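Local coordinates for BamaA.19900.a (Balamuthia mandrillaris, PDB 6VZZ), which probably phosphorylates glucose to glucose 6-phosphate with ATP as phosphate donor, as a glucokinase of the actin-like ATPase superfamily, at residues 102-107 and 111-116; 146-151 and 214-219; 71-76 and 128-133. All blocks are in the same frame, centred on the assembly; numbering follows the deposited sequence.

Contact 1 of 3, residues 102-107 and 111-116; sequences AGRISP and VLDVTN. With BGC (beta-D-glucopyranose), chain B.
R104 and D113 face each other as the hydrogen-bonded pair of a short antiparallel hairpin, strands 103-105 and 111-114. D113 N bonds R104 O at 2.9 Å, and R104 N returns a longer bond to D113 O, 3.2 Å. The ladder goes on at both ends: T115 N gives to A102 O, and S106 N to V111 O. S106 OG sits between its backbone N and carbonyl carbon (chi1 54°), which lets it accept from V111 N at 3.2 Å as well as bond D108 near the turn.

The close-packed face carries I105 and L112. I105 CG1 lies 4.2 Å from L112 CD1, and both side chains rest on F143 of strand 141-145, in the adjoining five-stranded sheet. The other face is wetter and looser. There the side chains of R104 and D113 run alongside each other, pointing the same way, but guanidinium and carboxylate are turned 60° apart and R104 NH1 stays 3.8 Å from D113 OD2, a long salt bridge. D113 OD2 has its stronger partner in R125, and R104 makes a cation-pi contact with W365 of the second subunit. A water in the plane of the guanidinium, at its edge, ties R104 NH1, D113 O and T115 OG1 together.

At the sugar end, T115 OG1 is 2.9 Å from glucose O2, A102 CB packs near O6, and N116 ND2 lies 3.2 Å from glucose O1 while bonding E258. A second water links A102 O to N116 N. The hairpin is thus fixed by backbone bonds, and one water connects its R104-D113 face to the hydroxyl beside glucose O2. A102 and T115 are held by a main-chain bond, N116 by a water and E258, which probably sets all three for the sugar.

Contact 2 of 3, residues 146-151 and 214-219; sequences DLEGTC and VMPMEF. With BGC (beta-D-glucopyranose), chain B.
The glucose-binding cleft lies between two sheet-based halves of the enzyme, and here helix 146-159, which leaves strand 141-145 of one sheet, lies against strand 213-216, the outermost, within this chain, of the other sheet. The two segments run nearly antiparallel. V214 and E148 carry the contact. V214 CG1, anti to the backbone N (chi1 -179°), meets C151 CB at 3.5 Å and also touches O and CG of E148. The E148 chain passes obliquely over V214 and then lies beside P216, pointing the same way, with E148 OE1 3.8 Å from P216 CG. The same OE1 also accepts from N145 N. C151 packs on V188, A198 and L200 as well, so the apolar seam continues onto the face of the six-stranded sheet.

Each segment also gives one carboxylate to glucose. D146, the first residue of the helix, takes O4 on OD1 and O6 on OD2, in bonds whose modelled lengths are too short to be trusted in detail. E218, in the loop that follows the strand, uses its two oxygens in the same divided manner: OE1 receives O2 and OE2 receives O3. Four sugar hydroxyls are therefore gripped by two bidentate carboxylates, one from each half, an arrangement typical of the interdomain sugar site of the glucokinase family.

Contact 3 of 3, residues 71-76 and 128-133; sequences DTRKLI and RSELPS
Two bends, at chi2 (-57°) and chi3 (84°), fold the R73 chain round so that its guanidinium swings toward the loop, although its CB points away from it; E130 answers with a chain extended beyond CG, running out from the 3-10 turn 128-130. The two side chains meet at about a right angle and close an end-on, bidentate salt bridge. R73 NH1 gives to E130 OE1 at 2.6 Å and R73 NH2 to E130 OE2 at 3.1 Å, both bonds nearly straight and on the syn side of the carboxylate, with a weak third bond from NH2 to OE1. The flat groups are some 30° from coplanar.

I76 CD1 lies over one guanidinium face, near its rim, and is 3.5 Å from E130 OE1. At the edge, R73 NE gives to T72 OG1 at 3.3 Å, which helps fix the rotation of the group; OE2 of E130 is held in turn by K127 N. Just before the helix, D71 OD1 accepts from K74 N. Together these make an N-capped first turn of helix 72-90, joined at the surface to the loop after strand 125-127 by an end-on bidentate Arg-Glu salt bridge.

Contacts 1 and 2 meet at the sugar: their centres are 12 Å apart, and A102 CB packs 3.5 Å from D146 OD2 while R104 CG lies 3.9 Å from E218 OE2. Together they line much of the glucose pocket, to which N145, H221 and E258 also add hydrogen bonds, and both reach the second subunit. Contact 3 stands further out, its centre 13 Å from that of contact 1 and 22 Å from that of contact 2. Although contacts 1 and 3 do not touch, with nearest atoms about 5 Å apart, R125 joins them: its side chain pairs with D113 and its carbonyl bonds T72, linking the pocket hairpin to the peripheral helix.

Contact 1 of 3, residues 102-107 and 111-116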
loop_
_atom_site.group_PDB
_atom_site.type_symbol
_atom_site.label_atom_id
_atom_site.label_comp_id
_atom_site.label_asym_id
_atom_site.label_seq_id
_atom_site.Cartn_x
_atom_site.Cartn_y
_atom_site.Cartn_z
ATOM N N ALA A 102 -2.502 -2.234 -19.022
ATOM C CA ALA A 102 -1.358 -1.848 -18.196
ATOM C C ALA A 102 -1.407 -0.345 -17.916
ATOM O O ALA A 102 -0.572 0.442 -18.363
ATOM C CB ALA A 102 -0.060 -2.250 -18.880
ATOM N N GLY A 103 -2.419 0.047 -17.157
ATOM C CA GLY A 103 -2.515 1.427 -16.743
ATOM C C GLY A 103 -3.718 1.652 -15.861
ATOM O O GLY A 103 -4.272 0.712 -15.289
ATOM N N ARG A 104 -4.122 2.914 -15.768
ATOM C CA ARG A 104 -5.175 3.357 -14.869
ATOM C C ARG A 104 -6.490 3.460 -15.610
ATOM O O ARG A 104 -6.530 3.647 -16.827
ATOM C CB ARG A 104 -4.830 4.710 -14.254
ATOM C CG ARG A 104 -3.665 4.681 -13.302
ATOM C CD ARG A 104 -2.750 5.841 -13.555
ATOM N NE ARG A 104 -3.392 7.122 -13.279
ATOM C CZ ARG A 104 -3.537 8.094 -14.179
ATOM N NH1 ARG A 104 -3.085 7.944 -15.428
ATOM N NH2 ARG A 104 -4.132 9.223 -13.824
ATOM N N ILE A 105 -7.577 3.366 -14.855
ATOM C CA ILE A 105 -8.923 3.394 -15.410
ATOM C C ILE A 105 -9.723 4.492 -14.729
ATOM O O ILE A 105 -9.687 4.624 -13.501
ATOM C CB ILE A 105 -9.611 2.033 -15.248
ATOM C CG1 ILE A 105 -8.803 1.000 -16.012
ATOM C CG2 ILE A 105 -11.059 2.084 -15.729
ATOM C CD1 ILE A 105 -8.987 -0.330 -15.481
ATOM N N SER A 106 -10.447 5.269 -15.525
ATOM C CA SER A 106 -11.157 6.421 -15.005
ATOM C C SER A 106 -12.241 5.990 -14.015
ATOM O O SER A 106 -12.737 4.861 -14.075
ATOM C CB SER A 106 -11.775 7.205 -16.159
ATOM O OG SER A 106 -12.581 6.356 -16.954
ATOM N N PRO A 107 -12.610 6.870 -13.083
ATOM C CA PRO A 107 -13.710 6.559 -12.152
ATOM C C PRO A 107 -14.963 5.994 -12.797
ATOM O O PRO A 107 -15.632 5.157 -12.176
ATOM C CB PRO A 107 -13.981 7.920 -11.505
ATOM C CG PRO A 107 -12.622 8.552 -11.455
ATOM C CD PRO A 107 -11.874 8.082 -12.677
ATOM N N VAL A 111 -12.590 4.768 -19.698
ATOM C CA VAL A 111 -11.330 5.122 -20.347
ATOM C C VAL A 111 -10.174 4.378 -19.683
ATOM O O VAL A 111 -10.062 4.362 -18.452
ATOM C CB VAL A 111 -11.068 6.643 -20.287
ATOM C CG1 VAL A 111 -9.806 7.001 -21.066
ATOM C CG2 VAL A 111 -12.275 7.422 -20.783
ATOM N N LEU A 112 -9.302 3.792 -20.503
ATOM C CA LEU A 112 -8.034 3.226 -20.066
ATOM C C LEU A 112 -6.899 4.144 -20.506
ATOM O O LEU A 112 -6.915 4.671 -21.623
ATOM C CB LEU A 112 -7.832 1.818 -20.645
ATOM C CG LEU A 112 -6.429 1.201 -20.602
ATOM C CD1 LEU A 112 -5.999 0.814 -19.184
ATOM C CD2 LEU A 112 -6.352 0.007 -21.522
ATOM N N ASP A 113 -5.922 4.344 -19.623
ATOM C CA ASP A 113 -4.742 5.172 -19.879
ATOM C C ASP A 113 -3.541 4.235 -19.758
ATOM O O ASP A 113 -3.169 3.839 -18.648
ATOM C CB ASP A 113 -4.680 6.335 -18.879
ATOM C CG ASP A 113 -3.595 7.362 -19.202
ATOM O OD1 ASP A 113 -2.444 6.987 -19.523
ATOM O OD2 ASP A 113 -3.898 8.572 -19.120
ATOM N N VAL A 114 -2.944 3.852 -20.885
ATOM C CA VAL A 114 -1.850 2.883 -20.862
ATOM C C VAL A 114 -0.561 3.626 -20.519
ATOM O O VAL A 114 -0.065 4.439 -21.300
ATOM C CB VAL A 114 -1.732 2.127 -22.187
ATOM C CG1 VAL A 114 -0.619 1.107 -22.099
ATOM C CG2 VAL A 114 -3.049 1.443 -22.516
ATOM N N THR A 115 -0.010 3.333 -19.341
ATOM C CA THR A 115 1.021 4.191 -18.768
ATOM C C THR A 115 2.228 4.334 -19.690
ATOM O O THR A 115 2.801 5.423 -19.807
ATOM C CB THR A 115 1.445 3.639 -17.409
ATOM O OG1 THR A 115 0.307 3.605 -16.543
ATOM C CG2 THR A 115 2.547 4.499 -16.785
ATOM N N ASN A 116 2.634 3.252 -20.351
ATOM C CA ASN A 116 3.902 3.229 -21.068
ATOM C C ASN A 116 3.729 3.212 -22.586
ATOM O O ASN A 116 4.684 2.915 -23.311
ATOM C CB ASN A 116 4.742 2.043 -20.597
ATOM C CG ASN A 116 5.361 2.279 -19.222
ATOM O OD1 ASN A 116 5.865 3.363 -18.934
ATOM N ND2 ASN A 116 5.318 1.264 -18.370
HETATM C C2 BGC B . 1.425 0.616 -15.035
HETATM C C3 BGC B . 0.553 -0.371 -14.276
HETATM C C4 BGC B . 0.746 -1.776 -14.835
HETATM C C5 BGC B . 2.230 -2.124 -14.825
HETATM C C6 BGC B . 2.546 -3.484 -15.399
HETATM C C1 BGC B . 2.868 0.138 -14.988
HETATM O O1 BGC B . 3.718 1.043 -15.592
HETATM O O2 BGC B . 1.311 1.913 -14.462
HETATM O O3 BGC B . -0.813 0.016 -14.344
HETATM O O4 BGC B . 0.057 -2.719 -14.029
HETATM O O5 BGC B . 2.945 -1.149 -15.595
HETATM O O6 BGC B . 1.899 -3.689 -16.638
HETATM O O HOH W 1 1.761 0.559 -19.574
HETATM O O HOH W 2 -1.809 5.197 -16.709
#

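Contact 2 of 3, residues 146-151 and 214-219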
loop_
_atom_site.group_PDB
_atom_site.type_symbol
_atom_site.label_atom_id
_atom_site.label_comp_id
_atom_site.label_asym_id
_atom_site.label_seq_id
_atom_site.Cartn_x
_atom_site.Cartn_y
_atom_site.Cartn_z
ATOM N N ASP A 146 -4.218 -4.606 -15.516
ATOM C CA ASP A 146 -3.658 -5.906 -15.876
ATOM C C ASP A 146 -3.292 -6.727 -14.640
ATOM O O ASP A 146 -3.599 -7.925 -14.577
ATOM C CB ASP A 146 -2.458 -5.744 -16.813
ATOM C CG ASP A 146 -1.349 -4.871 -16.234
ATOM O OD1 ASP A 146 -1.608 -4.077 -15.299
ATOM O OD2 ASP A 146 -0.202 -4.965 -16.739
ATOM N N LEU A 147 -2.657 -6.111 -13.636
ATOM C CA LEU A 147 -2.354 -6.868 -12.420
ATOM C C LEU A 147 -3.617 -7.191 -11.634
ATOM O O LEU A 147 -3.694 -8.242 -10.987
ATOM C CB LEU A 147 -1.361 -6.112 -11.540
ATOM C CG LEU A 147 0.092 -6.583 -11.664
ATOM C CD1 LEU A 147 0.261 -7.957 -11.049
ATOM C CD2 LEU A 147 0.523 -6.600 -13.116
ATOM N N GLU A 148 -4.605 -6.296 -11.670
ATOM C CA GLU A 148 -5.922 -6.641 -11.158
ATOM C C GLU A 148 -6.461 -7.886 -11.859
ATOM O O GLU A 148 -7.055 -8.764 -11.220
ATOM C CB GLU A 148 -6.854 -5.439 -11.331
ATOM C CG GLU A 148 -8.319 -5.693 -11.028
ATOM C CD GLU A 148 -9.159 -4.425 -11.123
ATOM O OE1 GLU A 148 -8.673 -3.417 -11.694
ATOM O OE2 GLU A 148 -10.309 -4.434 -10.620
ATOM N N GLY A 149 -6.233 -7.999 -13.170
ATOM C CA GLY A 149 -6.613 -9.216 -13.870
ATOM C C GLY A 149 -5.816 -10.430 -13.420
ATOM O O GLY A 149 -6.357 -11.537 -13.316
ATOM N N THR A 150 -4.518 -10.240 -13.154
ATOM C CA THR A 150 -3.694 -11.332 -12.642
ATOM C C THR A 150 -4.282 -11.893 -11.356
ATOM O O THR A 150 -4.392 -13.114 -11.186
ATOM C CB THR A 150 -2.263 -10.847 -12.396
ATOM O OG1 THR A 150 -1.694 -10.354 -13.617
ATOM C CG2 THR A 150 -1.404 -11.973 -11.853
ATOM N N CYS A 151 -4.682 -11.007 -10.444
ATOM C CA CYS A 151 -5.220 -11.470 -9.172
ATOM C C CYS A 151 -6.483 -12.301 -9.369
ATOM O O CYS A 151 -6.639 -13.356 -8.735
ATOM C CB CYS A 151 -5.470 -10.281 -8.252
ATOM S SG CYS A 151 -3.927 -9.451 -7.815
ATOM N N VAL A 214 -9.790 -8.003 -4.787
ATOM C CA VAL A 214 -8.627 -7.528 -5.520
ATOM C C VAL A 214 -8.523 -6.025 -5.325
ATOM O O VAL A 214 -9.514 -5.299 -5.487
ATOM C CB VAL A 214 -8.726 -7.883 -7.014
ATOM C CG1 VAL A 214 -7.489 -7.405 -7.768
ATOM C CG2 VAL A 214 -8.911 -9.379 -7.195
ATOM N N MET A 215 -7.325 -5.555 -4.971
ATOM C CA MET A 215 -7.072 -4.132 -4.962
ATOM C C MET A 215 -6.017 -3.789 -6.000
ATOM O O MET A 215 -4.865 -4.232 -5.871
ATOM C CB MET A 215 -6.633 -3.653 -3.587
ATOM C CG MET A 215 -6.621 -2.141 -3.523
ATOM S SD MET A 215 -5.954 -1.464 -2.008
ATOM C CE MET A 215 -6.053 0.294 -2.424
ATOM N N PRO A 216 -6.347 -2.999 -7.021
ATOM C CA PRO A 216 -5.324 -2.582 -7.983
ATOM C C PRO A 216 -4.444 -1.504 -7.383
ATOM O O PRO A 216 -4.872 -0.728 -6.523
ATOM C CB PRO A 216 -6.141 -2.049 -9.165
ATOM C CG PRO A 216 -7.441 -1.647 -8.582
ATOM C CD PRO A 216 -7.692 -2.529 -7.391
ATOM N N MET A 217 -3.193 -1.468 -7.839
ATOM C CA MET A 217 -2.202 -0.582 -7.253
ATOM C C MET A 217 -1.249 -0.066 -8.331
ATOM O O MET A 217 -1.160 -0.612 -9.436
ATOM C CB MET A 217 -1.422 -1.294 -6.144
ATOM C CG MET A 217 -2.243 -1.695 -4.941
ATOM S SD MET A 217 -1.263 -2.564 -3.693
ATOM C CE MET A 217 -2.443 -2.629 -2.341
ATOM N N GLU A 218 -0.513 0.994 -7.985
ATOM C CA GLU A 218 0.456 1.585 -8.900
ATOM C C GLU A 218 1.822 1.739 -8.241
ATOM O O GLU A 218 2.556 2.684 -8.529
ATOM C CB GLU A 218 -0.049 2.929 -9.415
ATOM C CG GLU A 218 -1.177 2.807 -10.421
ATOM C CD GLU A 218 -0.714 2.151 -11.712
ATOM O OE1 GLU A 218 0.507 2.222 -12.026
ATOM O OE2 GLU A 218 -1.568 1.547 -12.403
ATOM N N PHE A 219 2.188 0.804 -7.366
ATOM C CA PHE A 219 3.396 0.960 -6.569
ATOM C C PHE A 219 4.673 0.853 -7.384
ATOM O O PHE A 219 5.742 1.198 -6.868
ATOM C CB PHE A 219 3.415 -0.055 -5.422
ATOM C CG PHE A 219 2.757 0.460 -4.166
ATOM C CD1 PHE A 219 3.360 1.472 -3.423
ATOM C CD2 PHE A 219 1.536 -0.042 -3.746
ATOM C CE1 PHE A 219 2.767 1.966 -2.279
ATOM C CE2 PHE A 219 0.935 0.444 -2.605
ATOM C CZ PHE A 219 1.555 1.455 -1.869
HETATM C C2 BGC B . 1.425 0.616 -15.035
HETATM C C3 BGC B . 0.553 -0.371 -14.276
HETATM C C4 BGC B . 0.746 -1.776 -14.835
HETATM C C5 BGC B . 2.230 -2.124 -14.825
HETATM C C6 BGC B . 2.546 -3.484 -15.399
HETATM C C1 BGC B . 2.868 0.138 -14.988
HETATM O O1 BGC B . 3.718 1.043 -15.592
HETATM O O2 BGC B . 1.311 1.913 -14.462
HETATM O O3 BGC B . -0.813 0.016 -14.344
HETATM O O4 BGC B . 0.057 -2.719 -14.029
HETATM O O5 BGC B . 2.945 -1.149 -15.595
HETATM O O6 BGC B . 1.899 -3.689 -16.638
#

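Contact 3 of 3, residues 71-76 and 128-133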
loop_
_atom_site.group_PDB
_atom_site.type_symbol
_atom_site.label_atom_id
_atom_site.label_comp_id
_atom_site.label_asym_id
_atom_site.label_seq_id
_atom_site.Cartn_x
_atom_site.Cartn_y
_atom_site.Cartn_z
ATOM N N ASP A 71 0.542 2.080 -29.055
ATOM C CA ASP A 71 -0.398 3.189 -28.938
ATOM C C ASP A 71 -1.809 2.660 -29.177
ATOM O O ASP A 71 -2.005 1.594 -29.767
ATOM C CB ASP A 71 -0.020 4.376 -29.861
ATOM C CG ASP A 71 -0.430 4.197 -31.322
ATOM O OD1 ASP A 71 -1.040 3.185 -31.705
ATOM O OD2 ASP A 71 -0.130 5.109 -32.123
ATOM N N THR A 72 -2.797 3.412 -28.692
ATOM C CA THR A 72 -4.170 2.922 -28.706
ATOM C C THR A 72 -4.796 2.976 -30.094
ATOM O O THR A 72 -5.708 2.194 -30.377
ATOM C CB THR A 72 -5.020 3.713 -27.710
ATOM O OG1 THR A 72 -4.894 5.118 -27.976
ATOM C CG2 THR A 72 -4.576 3.420 -26.270
ATOM N N ARG A 73 -4.334 3.874 -30.970
ATOM C CA ARG A 73 -4.870 3.897 -32.329
ATOM C C ARG A 73 -4.532 2.605 -33.067
ATOM O O ARG A 73 -5.359 2.079 -33.822
ATOM C CB ARG A 73 -4.346 5.112 -33.100
ATOM C CG ARG A 73 -4.472 6.477 -32.381
ATOM C CD ARG A 73 -5.908 6.848 -31.976
ATOM N NE ARG A 73 -6.305 6.251 -30.695
ATOM C CZ ARG A 73 -7.547 6.260 -30.216
ATOM N NH1 ARG A 73 -8.523 6.835 -30.908
ATOM N NH2 ARG A 73 -7.823 5.681 -29.055
ATOM N N LYS A 74 -3.330 2.066 -32.846
ATOM C CA LYS A 74 -2.984 0.778 -33.439
ATOM C C LYS A 74 -3.791 -0.360 -32.819
ATOM O O LYS A 74 -4.097 -1.342 -33.505
ATOM C CB LYS A 74 -1.480 0.518 -33.302
ATOM N N LEU A 75 -4.155 -0.248 -31.540
ATOM C CA LEU A 75 -5.038 -1.239 -30.935
ATOM C C LEU A 75 -6.415 -1.228 -31.594
ATOM O O LEU A 75 -6.977 -2.285 -31.908
ATOM C CB LEU A 75 -5.167 -0.986 -29.435
ATOM C CG LEU A 75 -4.001 -1.443 -28.559
ATOM C CD1 LEU A 75 -4.342 -1.284 -27.086
ATOM C CD2 LEU A 75 -3.639 -2.890 -28.876
ATOM N N ILE A 76 -6.979 -0.038 -31.807
ATOM C CA ILE A 76 -8.297 0.053 -32.424
ATOM C C ILE A 76 -8.299 -0.642 -33.781
ATOM O O ILE A 76 -9.237 -1.378 -34.112
ATOM C CB ILE A 76 -8.737 1.529 -32.525
ATOM C CG1 ILE A 76 -9.030 2.080 -31.130
ATOM C CG2 ILE A 76 -9.971 1.690 -33.416
ATOM C CD1 ILE A 76 -9.301 3.557 -31.119
ATOM N N ARG A 128 -13.967 2.787 -24.130
ATOM C CA ARG A 128 -14.864 1.675 -24.452
ATOM C C ARG A 128 -15.610 1.908 -25.758
ATOM O O ARG A 128 -15.696 1.016 -26.610
ATOM C CB ARG A 128 -15.900 1.500 -23.358
ATOM C CG ARG A 128 -15.566 0.750 -22.120
ATOM C CD ARG A 128 -16.732 1.139 -21.252
ATOM N NE ARG A 128 -16.961 0.340 -20.073
ATOM C CZ ARG A 128 -17.802 0.721 -19.122
ATOM N NH1 ARG A 128 -17.986 -0.034 -18.040
ATOM N NH2 ARG A 128 -18.447 1.875 -19.261
ATOM N N SER A 129 -16.203 3.097 -25.906
ATOM C CA SER A 129 -17.039 3.429 -27.052
ATOM C C SER A 129 -16.301 3.379 -28.384
ATOM O O SER A 129 -16.949 3.494 -29.428
ATOM C CB SER A 129 -17.632 4.824 -26.863
ATOM O OG SER A 129 -16.639 5.819 -27.032
ATOM N N GLU A 130 -14.976 3.241 -28.382
ATOM C CA GLU A 130 -14.206 3.118 -29.612
ATOM C C GLU A 130 -14.047 1.679 -30.069
ATOM O O GLU A 130 -13.536 1.447 -31.171
ATOM C CB GLU A 130 -12.810 3.722 -29.434
ATOM C CG GLU A 130 -12.770 5.211 -29.175
ATOM C CD GLU A 130 -11.344 5.712 -28.998
ATOM O OE1 GLU A 130 -10.863 6.465 -29.879
ATOM O OE2 GLU A 130 -10.695 5.335 -27.986
ATOM N N LEU A 131 -14.439 0.735 -29.259
ATOM C CA LEU A 131 -14.303 -0.696 -29.444
ATOM C C LEU A 131 -15.433 -1.228 -30.313
ATOM O O LEU A 131 -16.571 -0.758 -30.217
ATOM C CB LEU A 131 -14.322 -1.403 -28.096
ATOM C CG LEU A 131 -13.209 -0.981 -27.139
ATOM C CD1 LEU A 131 -13.414 -1.612 -25.769
ATOM C CD2 LEU A 131 -11.858 -1.362 -27.708
ATOM N N PRO A 132 -15.143 -2.217 -31.158
ATOM C CA PRO A 132 -16.200 -2.795 -32.006
ATOM C C PRO A 132 -17.249 -3.530 -31.175
ATOM O O PRO A 132 -16.927 -4.368 -30.331
ATOM C CB PRO A 132 -15.435 -3.745 -32.936
ATOM C CG PRO A 132 -14.171 -4.074 -32.200
ATOM C CD PRO A 132 -13.840 -2.883 -31.338
ATOM N N SER A 133 -18.519 -3.204 -31.431
ATOM C CA SER A 133 -19.636 -3.809 -30.707
ATOM C C SER A 133 -19.623 -5.335 -30.748
ATOM O O SER A 133 -20.031 -5.975 -29.772
ATOM C CB SER A 133 -20.951 -3.299 -31.283
ATOM O OG SER A 133 -21.176 -1.964 -30.884
#